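Local coordinates for protein bacterioferritin (Mycobacterium tuberculosis, PDB 3UOI) that probably oxidises ferrous iron with dioxygen and stores the ferric mineral inside a heme-containing shell of 24 subunits, at residues L13-L17 against I60-I64. Sequence-based numbering, arbitrary orientation.
Sequences LNEQL and ITDRI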
loop_
_atom_site.group_PDB
_atom_site.type_symbol
_atom_site.label_atom_id
_atom_site.label_comp_id
_atom_site.label_asym_id
_atom_site.label_seq_id
_atom_site.Cartn_x
_atom_site.Cartn_y
_atom_site.Cartn_z
ATOM N N LEU A 13 -26.269 47.133 -15.262
ATOM C CA LEU A 13 -25.385 46.031 -15.374
ATOM C C LEU A 13 -24.152 46.428 -16.119
ATOM O O LEU A 13 -23.086 46.178 -15.668
ATOM C CB LEU A 13 -26.102 44.840 -16.030
ATOM C CG LEU A 13 -27.076 44.034 -15.150
ATOM C CD1 LEU A 13 -27.827 42.922 -15.833
ATOM C CD2 LEU A 13 -26.398 43.526 -13.941
ATOM N N ASN A 14 -24.318 47.100 -17.235
ATOM C CA ASN A 14 -23.197 47.551 -18.037
ATOM C C ASN A 14 -22.340 48.577 -17.321
ATOM O O ASN A 14 -21.188 48.643 -17.512
ATOM C CB ASN A 14 -23.588 48.010 -19.420
ATOM C CG ASN A 14 -23.504 46.936 -20.411
ATOM O OD1 ASN A 14 -22.466 46.382 -20.624
ATOM N ND2 ASN A 14 -24.591 46.645 -21.042
ATOM N N GLU A 15 -22.997 49.370 -16.511
ATOM C CA GLU A 15 -22.329 50.344 -15.718
ATOM C C GLU A 15 -21.413 49.656 -14.729
ATOM O O GLU A 15 -20.336 50.066 -14.521
ATOM C CB GLU A 15 -23.345 51.159 -14.939
ATOM C CG GLU A 15 -23.707 52.446 -15.543
ATOM C CD GLU A 15 -24.596 53.236 -14.650
ATOM O OE1 GLU A 15 -25.748 53.412 -15.010
ATOM O OE2 GLU A 15 -24.132 53.665 -13.590
ATOM N N GLN A 16 -21.934 48.620 -14.093
ATOM C CA GLN A 16 -21.219 47.854 -13.096
ATOM C C GLN A 16 -20.111 47.086 -13.743
ATOM O O GLN A 16 -19.061 46.958 -13.192
ATOM C CB GLN A 16 -22.132 47.030 -12.224
ATOM C CG GLN A 16 -21.467 46.290 -11.117
ATOM C CD GLN A 16 -20.775 47.162 -10.092
ATOM O OE1 GLN A 16 -21.111 48.299 -9.880
ATOM N NE2 GLN A 16 -19.776 46.610 -9.490
ATOM N N LEU A 17 -20.376 46.589 -14.931
ATOM C CA LEU A 17 -19.388 45.863 -15.668
ATOM C C LEU A 17 -18.209 46.775 -15.957
ATOM O O LEU A 17 -17.111 46.402 -15.755
ATOM C CB LEU A 17 -19.973 45.344 -16.973
ATOM C CG LEU A 17 -18.966 44.800 -17.979
ATOM C CD1 LEU A 17 -18.059 43.765 -17.347
ATOM C CD2 LEU A 17 -19.607 44.228 -19.164
ATOM N N ILE A 60 -21.217 39.100 -14.544
ATOM C CA ILE A 60 -22.132 40.106 -15.086
ATOM C C ILE A 60 -22.320 39.902 -16.576
ATOM O O ILE A 60 -23.402 40.013 -17.096
ATOM C CB ILE A 60 -21.681 41.538 -14.782
ATOM C CG1 ILE A 60 -21.780 41.793 -13.316
ATOM C CG2 ILE A 60 -22.523 42.523 -15.418
ATOM C CD1 ILE A 60 -20.781 42.737 -12.786
ATOM N N THR A 61 -21.231 39.555 -17.224
ATOM C CA THR A 61 -21.240 39.332 -18.638
ATOM C C THR A 61 -22.242 38.267 -19.044
ATOM O O THR A 61 -22.941 38.473 -19.962
ATOM C CB THR A 61 -19.859 38.943 -19.125
ATOM O OG1 THR A 61 -18.949 39.938 -18.718
ATOM C CG2 THR A 61 -19.847 38.832 -20.616
ATOM N N ASP A 62 -22.302 37.164 -18.308
ATOM C CA ASP A 62 -23.226 36.067 -18.528
ATOM C C ASP A 62 -24.650 36.590 -18.306
ATOM O O ASP A 62 -25.526 36.221 -18.999
ATOM C CB ASP A 62 -23.047 34.919 -17.514
ATOM C CG ASP A 62 -21.753 34.153 -17.635
ATOM O OD1 ASP A 62 -21.222 34.078 -18.690
ATOM O OD2 ASP A 62 -21.313 33.595 -16.659
ATOM N N ARG A 63 -24.854 37.412 -17.283
ATOM C CA ARG A 63 -26.192 37.909 -16.990
ATOM C C ARG A 63 -26.728 38.768 -18.146
ATOM O O ARG A 63 -27.822 38.600 -18.565
ATOM C CB ARG A 63 -26.212 38.658 -15.647
ATOM C CG ARG A 63 -27.533 38.909 -15.014
ATOM C CD ARG A 63 -28.442 37.688 -14.826
ATOM N NE ARG A 63 -29.846 38.081 -14.769
ATOM C CZ ARG A 63 -30.900 37.321 -14.951
ATOM N NH1 ARG A 63 -30.784 36.066 -15.173
ATOM N NH2 ARG A 63 -32.090 37.864 -14.881
ATOM N N ILE A 64 -25.890 39.634 -18.659
ATOM C CA ILE A 64 -26.211 40.535 -19.716
ATOM C C ILE A 64 -26.545 39.756 -20.956
ATOM O O ILE A 64 -27.486 40.057 -21.623
ATOM C CB ILE A 64 -25.032 41.497 -19.992
ATOM C CG1 ILE A 64 -24.685 42.361 -18.768
ATOM C CG2 ILE A 64 -25.260 42.287 -21.204
ATOM C CD1 ILE A 64 -23.808 43.388 -19.046
#
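Ile60 sets its CG2 methyl between Leu13 and Leu17 one turn further on: CG2 is 4.1 Å from Leu17 CB and 3.7 Å from Leu13 O. That carbonyl's hydrogen bond is met by Leu17 N (N to O 2.8 Å); the methyl makes van der Waals contact with it. With CG1 beside the backbone N (chi1 -67°), the other branch of Ile60 runs across the chain of Gln16 at nearly a right angle, CD1 reaching Gln16 CG at 4.0 Å. Ile64, one turn later, uses its longer branch instead: CG1 packs on Leu13 CB at 4.0 Å, and the extended chi2 (-169°) carries CD1 on to the Asn14 amide, roughly perpendicular to it and 3.6 Å from OD1. Leu13 places CD1 4.1 Å from the aliphatic CG of Arg63, and Leu17 spreads CD1 toward Thr61 and CD2 toward Ile64.

The segments run nearly antiparallel (157°), axes 10.0 Å apart, joining helices 7-36 and 40-66, the first helical hairpin of the ferritin four-helix bundle. Helix 116-146 packs on Leu13, Gln16 and Ile60, while Pro71 touches Leu17 and Ile64. Asn14 OD1 accepts a hydrogen bond from Asn72 N and ND2 donates one to Leu70 O; Gln16 links Arg102 to Glu20, a predicted iron ligand, consistent with a second-shell role. Arg63 NH1 forms a salt bridge to Glu130 of a neighbouring subunit.

No hydrogen bond or salt bridge crosses between the segments, so their mutual adhesion is essentially apolar, the polar ends being committed to loop, bundle and shell.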